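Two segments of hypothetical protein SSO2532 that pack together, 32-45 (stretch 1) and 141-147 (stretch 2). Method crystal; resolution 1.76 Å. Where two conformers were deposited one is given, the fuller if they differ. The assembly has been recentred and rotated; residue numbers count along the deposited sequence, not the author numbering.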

ATOM      1  N   ASP C  32      18.671  -1.348  -0.745  1.00 16.75           N
ATOM      2  CA  ASP C  32      18.122  -2.524  -1.454  1.00 17.60           C
ATOM      3  C   ASP C  32      18.178  -3.760  -0.553  1.00 17.85           C
ATOM      4  O   ASP C  32      19.255  -4.117  -0.072  1.00 19.60           O
ATOM      5  CB  ASP C  32      18.914  -2.804  -2.757  1.00 19.31           C
ATOM      6  CG  ASP C  32      18.154  -3.661  -3.728  1.00 21.71           C
ATOM      7  OD1 ASP C  32      17.534  -4.677  -3.275  1.00 17.40           O
ATOM      8  OD2 ASP C  32      18.142  -3.310  -4.955  1.00 23.45           O
ATOM      9  N   ILE C  33      17.034  -4.377  -0.298  1.00 15.79           N
ATOM     10  CA  ILE C  33      16.930  -5.543   0.568  1.00 17.56           C
ATOM     11  C   ILE C  33      16.383  -6.742  -0.158  1.00 16.93           C
ATOM     12  O   ILE C  33      16.061  -7.765   0.452  1.00 17.81           O
ATOM     13  CB  ILE C  33      16.111  -5.246   1.832  1.00 16.79           C
ATOM     14  CG1 ILE C  33      14.661  -4.876   1.471  1.00 21.81           C
ATOM     15  CG2 ILE C  33      16.794  -4.174   2.603  1.00 21.36           C
ATOM     16  CD1 ILE C  33      13.722  -4.859   2.688  1.00 15.84           C
ATOM     17  N   THR C  34      16.308  -6.637  -1.481  1.00 17.78           N
ATOM     18  CA  THR C  34      15.678  -7.670  -2.303  1.00 18.06           C
ATOM     19  C   THR C  34      16.256  -9.077  -2.072  1.00 18.64           C
ATOM     20  O   THR C  34      15.500 -10.028  -1.842  1.00 18.66           O
ATOM     21  CB  THR C  34      15.752  -7.367  -3.855  1.00 21.84           C
ATOM     22  OG1 THR C  34      15.390  -6.008  -4.131  1.00 17.62           O
ATOM     23  CG2 THR C  34      14.840  -8.320  -4.594  1.00 23.16           C
ATOM     24  N   ASP C  35      17.584  -9.195  -2.099  1.00 18.32           N
ATOM     25  CA  ASP C  35      18.240 -10.513  -1.973  1.00 18.75           C
ATOM     26  C   ASP C  35      18.009 -11.119  -0.597  1.00 18.49           C
ATOM     27  O   ASP C  35      17.796 -12.330  -0.537  1.00 17.65           O
ATOM     28  CB  ASP C  35      19.722 -10.487  -2.390  1.00 21.06           C
ATOM     29  CG  ASP C  35      19.922 -10.286  -3.920  1.00 26.52           C
ATOM     30  OD1 ASP C  35      18.942 -10.373  -4.728  1.00 27.04           O
ATOM     31  OD2 ASP C  35      21.088 -10.074  -4.330  1.00 31.07           O
ATOM     32  N   GLN C  36      17.952 -10.296   0.461  1.00 18.22           N
ATOM     33  CA  GLN C  36      17.677 -10.745   1.821  1.00 19.59           C
ATOM     34  C   GLN C  36      16.268 -11.220   1.943  1.00 19.98           C
ATOM     35  O   GLN C  36      16.023 -12.247   2.555  1.00 19.90           O
ATOM     36  CB  GLN C  36      17.958  -9.589   2.748  1.00 21.66           C
ATOM     37  CG  GLN C  36      18.423  -9.915   4.090  1.00 27.82           C
ATOM     38  CD  GLN C  36      19.797 -10.603   4.126  1.00 31.57           C
ATOM     39  OE1 GLN C  36      19.871 -11.808   3.875  1.00 26.09           O
ATOM     40  NE2 GLN C  36      20.854  -9.875   4.553  1.00 29.12           N
ATOM     41  N   VAL C  37      15.314 -10.482   1.350  1.00 18.95           N
ATOM     42  CA  VAL C  37      13.918 -10.937   1.362  1.00 19.87           C
ATOM     43  C   VAL C  37      13.789 -12.281   0.637  1.00 17.42           C
ATOM     44  O   VAL C  37      13.143 -13.233   1.126  1.00 18.64           O
ATOM     45  CB  VAL C  37      12.989  -9.897   0.713  1.00 20.54           C
ATOM     46  CG1 VAL C  37      11.534 -10.458   0.610  1.00 21.13           C
ATOM     47  CG2 VAL C  37      13.032  -8.590   1.505  1.00 19.71           C
ATOM     48  N   GLU C  38      14.412 -12.364  -0.532  1.00 17.98           N
ATOM     49  CA  GLU C  38      14.396 -13.580  -1.325  1.00 18.34           C
ATOM     50  C   GLU C  38      14.991 -14.757  -0.566  1.00 17.61           C
ATOM     51  O   GLU C  38      14.403 -15.857  -0.584  1.00 18.24           O
ATOM     52  CB  GLU C  38      15.069 -13.391  -2.696  0.65 21.24           C
ATOM     53  CG  GLU C  38      14.940 -14.621  -3.618  0.65 25.95           C
ATOM     54  CD  GLU C  38      13.494 -15.071  -3.846  0.65 22.40           C
ATOM     55  OE1 GLU C  38      12.644 -14.203  -4.124  0.65 28.66           O
ATOM     56  OE2 GLU C  38      13.202 -16.291  -3.771  0.65 25.10           O
ATOM     57  N   GLN C  39      16.102 -14.546   0.123  1.00 17.17           N
ATOM     58  CA  GLN C  39      16.661 -15.648   0.903  1.00 19.27           C
ATOM     59  C   GLN C  39      15.693 -16.159   2.015  1.00 18.16           C
ATOM     60  O   GLN C  39      15.618 -17.382   2.273  1.00 18.24           O
ATOM     61  CB  GLN C  39      18.100 -15.348   1.347  1.00 19.38           C
ATOM     62  CG  GLN C  39      18.237 -14.377   2.426  1.00 27.03           C
ATOM     63  CD  GLN C  39      18.244 -15.048   3.762  1.00 34.12           C
ATOM     64  OE1 GLN C  39      18.177 -16.277   3.847  1.00 30.49           O
ATOM     65  NE2 GLN C  39      18.310 -14.247   4.817  1.00 34.03           N
ATOM     66  N   ILE C  40      14.990 -15.249   2.667  1.00 18.87           N
ATOM     67  CA  ILE C  40      14.046 -15.588   3.715  1.00 19.80           C
ATOM     68  C   ILE C  40      12.833 -16.330   3.115  1.00 18.10           C
ATOM     69  O   ILE C  40      12.363 -17.324   3.674  1.00 19.43           O
ATOM     70  CB  ILE C  40      13.642 -14.313   4.470  1.00 20.32           C
ATOM     71  CG1 ILE C  40      14.854 -13.709   5.207  1.00 17.42           C
ATOM     72  CG2 ILE C  40      12.481 -14.605   5.438  1.00 23.21           C
ATOM     73  CD1 ILE C  40      14.680 -12.227   5.586  1.00 17.58           C
ATOM     74  N   VAL C  41      12.354 -15.868   1.967  1.00 20.02           N
ATOM     75  CA  VAL C  41      11.322 -16.642   1.251  1.00 20.98           C
ATOM     76  C   VAL C  41      11.795 -18.066   1.000  1.00 20.51           C
ATOM     77  O   VAL C  41      11.045 -19.017   1.283  1.00 20.61           O
ATOM     78  CB  VAL C  41      10.874 -15.986  -0.051  1.00 21.16           C
ATOM     79  CG1 VAL C  41       9.851 -16.890  -0.750  1.00 21.40           C
ATOM     80  CG2 VAL C  41      10.322 -14.632   0.251  1.00 21.94           C
ATOM     81  N   GLU C  42      13.035 -18.227   0.514  1.00 21.12           N
ATOM     82  CA  GLU C  42      13.585 -19.560   0.276  1.00 20.08           C
ATOM     83  C   GLU C  42      13.689 -20.374   1.567  1.00 21.28           C
ATOM     84  O   GLU C  42      13.275 -21.539   1.589  1.00 21.60           O
ATOM     85  CB  GLU C  42      14.892 -19.498  -0.534  1.00 18.73           C
ATOM     86  CG  GLU C  42      14.556 -19.042  -1.966  1.00 25.08           C
ATOM     87  CD  GLU C  42      15.743 -18.863  -2.907  1.00 31.39           C
ATOM     88  OE1 GLU C  42      16.688 -19.672  -2.836  1.00 36.95           O
ATOM     89  OE2 GLU C  42      15.696 -17.920  -3.745  1.00 24.68           O
ATOM     90  N   LYS C  43      14.159 -19.746   2.638  1.00 20.95           N
ATOM     91  CA  LYS C  43      14.331 -20.379   3.953  1.00 23.06           C
ATOM     92  C   LYS C  43      13.016 -20.865   4.545  1.00 20.22           C
ATOM     93  O   LYS C  43      12.984 -21.864   5.247  1.00 18.30           O
ATOM     94  CB  LYS C  43      14.938 -19.335   4.903  1.00 25.29           C
ATOM     95  CG  LYS C  43      15.766 -19.858   6.043  1.00 27.78           C
ATOM     96  N   SER C  44      11.929 -20.154   4.265  1.00 20.26           N
ATOM     97  CA  SER C  44      10.614 -20.453   4.824  1.00 20.47           C
ATOM     98  C   SER C  44      10.130 -21.842   4.458  1.00 21.16           C
ATOM     99  O   SER C  44       9.315 -22.421   5.185  1.00 21.82           O
ATOM    100  CB  SER C  44       9.576 -19.396   4.356  1.00 19.09           C
ATOM    101  OG  SER C  44       9.205 -19.607   2.999  1.00 18.10           O
ATOM    102  N   GLY C  45      10.526 -22.308   3.275  1.00 22.12           N
ATOM    103  CA  GLY C  45       9.993 -23.538   2.706  1.00 24.11           C
ATOM    104  C   GLY C  45       8.566 -23.448   2.174  1.00 24.70           C
ATOM    105  O   GLY C  45       8.031 -24.430   1.654  1.00 26.37           O
ATOM    106  N   HIS C 141      14.536  -1.828  11.634  1.00 22.74           N
ATOM    107  CA  HIS C 141      14.104  -3.204  11.691  1.00 24.19           C
ATOM    108  C   HIS C 141      12.999  -3.412  10.646  1.00 23.65           C
ATOM    109  O   HIS C 141      11.958  -2.773  10.673  1.00 25.25           O
ATOM    110  CB  HIS C 141      13.590  -3.534  13.054  1.00 26.13           C
ATOM    111  CG  HIS C 141      13.080  -4.937  13.176  1.00 28.68           C
ATOM    112  ND1 HIS C 141      12.212  -5.320  14.172  1.00 36.78           N
ATOM    113  CD2 HIS C 141      13.284  -6.033  12.413  1.00 29.15           C
ATOM    114  CE1 HIS C 141      11.903  -6.597  14.018  1.00 36.62           C
ATOM    115  NE2 HIS C 141      12.538  -7.052  12.957  1.00 27.43           N
ATOM    116  N   ILE C 142      13.260  -4.333   9.725  1.00 21.76           N
ATOM    117  CA  ILE C 142      12.275  -4.766   8.750  1.00 18.26           C
ATOM    118  C   ILE C 142      11.825  -6.198   9.106  1.00 18.86           C
ATOM    119  O   ILE C 142      12.656  -7.100   9.258  1.00 19.57           O
ATOM    120  CB  ILE C 142      12.879  -4.820   7.338  1.00 16.54           C
ATOM    121  CG1 ILE C 142      13.441  -3.444   6.899  1.00 22.87           C
ATOM    122  CG2 ILE C 142      11.836  -5.257   6.301  1.00 22.33           C
ATOM    123  CD1 ILE C 142      14.832  -3.496   6.344  1.00 24.48           C
ATOM    124  N   THR C 143      10.525  -6.388   9.256  1.00 18.02           N
ATOM    125  CA  THR C 143       9.965  -7.718   9.438  1.00 16.42           C
ATOM    126  C   THR C 143       9.644  -8.298   8.103  1.00 18.62           C
ATOM    127  O   THR C 143       9.039  -7.620   7.256  1.00 18.77           O
ATOM    128  CB  THR C 143       8.645  -7.613  10.237  1.00 19.73           C
ATOM    129  OG1 THR C 143       8.973  -7.045  11.510  1.00 23.57           O
ATOM    130  CG2 THR C 143       7.987  -8.967  10.425  1.00 22.20           C
ATOM    131  N   VAL C 144       9.993  -9.572   7.921  1.00 18.03           N
ATOM    132  CA  VAL C 144       9.631 -10.284   6.719  1.00 17.21           C
ATOM    133  C   VAL C 144       8.778 -11.439   7.174  1.00 18.09           C
ATOM    134  O   VAL C 144       9.239 -12.269   7.901  1.00 18.72           O
ATOM    135  CB  VAL C 144      10.852 -10.780   5.950  1.00 18.78           C
ATOM    136  CG1 VAL C 144      10.476 -11.529   4.682  1.00 21.39           C
ATOM    137  CG2 VAL C 144      11.825  -9.591   5.617  1.00 18.22           C
ATOM    138  N   GLU C 145       7.549 -11.493   6.692  1.00 18.25           N
ATOM    139  CA  GLU C 145       6.650 -12.588   7.054  1.00 18.27           C
ATOM    140  C   GLU C 145       6.184 -13.317   5.801  1.00 18.69           C
ATOM    141  O   GLU C 145       5.682 -12.692   4.871  1.00 18.70           O
ATOM    142  CB  GLU C 145       5.482 -12.005   7.808  1.00 18.67           C
ATOM    143  CG  GLU C 145       4.555 -13.047   8.408  1.00 20.04           C
ATOM    144  CD  GLU C 145       3.320 -12.433   9.085  1.00 23.03           C
ATOM    145  OE1 GLU C 145       3.224 -11.183   9.219  1.00 26.20           O
ATOM    146  OE2 GLU C 145       2.443 -13.213   9.530  1.00 22.85           O
ATOM    147  N   ILE C 146       6.348 -14.635   5.774  1.00 17.97           N
ATOM    148  CA  ILE C 146       5.820 -15.447   4.691  1.00 19.54           C
ATOM    149  C   ILE C 146       4.637 -16.240   5.253  1.00 20.45           C
ATOM    150  O   ILE C 146       4.706 -16.792   6.328  1.00 19.22           O
ATOM    151  CB  ILE C 146       6.873 -16.392   4.052  1.00 19.64           C
ATOM    152  CG1 ILE C 146       8.084 -15.565   3.537  1.00 23.94           C
ATOM    153  CG2 ILE C 146       6.285 -17.040   2.840  1.00 21.86           C
ATOM    154  CD1 ILE C 146       9.151 -15.410   4.512  1.00 34.17           C
ATOM    155  N   LEU C 147       3.544 -16.255   4.511  1.00 19.18           N
ATOM    156  CA  LEU C 147       2.327 -16.946   4.962  1.00 21.15           C
ATOM    157  C   LEU C 147       1.769 -17.727   3.784  1.00 21.30           C
ATOM    158  O   LEU C 147       1.675 -17.172   2.702  1.00 18.77           O
ATOM    159  CB  LEU C 147       1.373 -15.891   5.504  1.00 26.20           C
ATOM    160  CG  LEU C 147       0.122 -16.213   6.331  1.00 40.68           C
ATOM    161  CD1 LEU C 147      -0.051 -15.236   7.444  1.00 39.47           C
ATOM    162  CD2 LEU C 147      -1.129 -16.188   5.446  1.00 48.11           C
TER

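The centre of this contact is a cluster of aliphatic side chains between one face of helix 34-44 and one face of strand 141-147. Ile40, Val144 and Ile146 form its heart. Ile40 points toward the strand. Its CG2 lies 3.5 Å from CD1 of Ile146 and 3.7 Å from CG1 of Val144, so one methyl group touches two strand residues.

The strand supplies every second residue. Ile142, Val144 and Ile146 all point toward the helix, as expected for the alternation of an extended chain. The residues between them, Thr143 and Glu145, make no contact with it. Ile146 has the largest covered area, 78 Å², followed by Val144 with 67 Å². Branched residues at CB are common in strands, and here their side chains also pack against the helix.

Val37 and Val41 sit one turn apart on the helix. Their CA-to-CB bonds point sideways, yet each still reaches the strand with a methyl group. CG1 of Val37 is 4.3 Å from CG1 of Val144, and CG2 of Val41 is 4.1 Å from CG1 of Ile146. The backbones come close at these positions. The CA atoms of Val37 and Val144 are 6.9 Å apart, and those of Val41 and Ile146 are 6.6 Å apart. Compact valine side chains suffice to bridge such short gaps.

At the N-terminal end the backbones are farther apart. The CA atoms of Ile33 and Ile142 are separated by 9.4 Å, and longer side chains span the distance. Both residues point toward the opposite stretch, and their CD1 atoms meet at 4.1 Å. Ile33 occupies the N-cap position. Its side chain serves the apolar contact, while its O accepts a hydrogen bond from N of Val37 at 3.0 Å.

The helix and strand run in roughly the same direction, with 37° between them and a closest axial approach of 8.9 Å. Together the stretches bury 349 Å². No hydrogen bond crosses between them, so their direct contact rests on apolar packing.

Ser44 marks the polar edge. Its OG lies 3.9 Å from CG2 of Ile146, a van der Waals contact. The same OG donates a hydrogen bond to O of Val41 at 2.6 Å, so the hydroxyl is satisfied beside an apolar neighbour. Gly45 follows with a positive phi of 73°, which favours glycine, and leaves the helical conformation.

The other polar side chains of the helix make no contact with the strand. Gln36 starts toward the strand, but its end leads away; its OE1 accepts a hydrogen bond from NE2 of Gln39 at 3.0 Å. Glu38 and Glu42 point away. At the other end, OD1 of Asp32 accepts hydrogen bonds from N of Thr34 at 2.9 Å and from OG1 of Thr34 at 2.7 Å. Both bonds tie Thr34, the first helical residue, to Asp32.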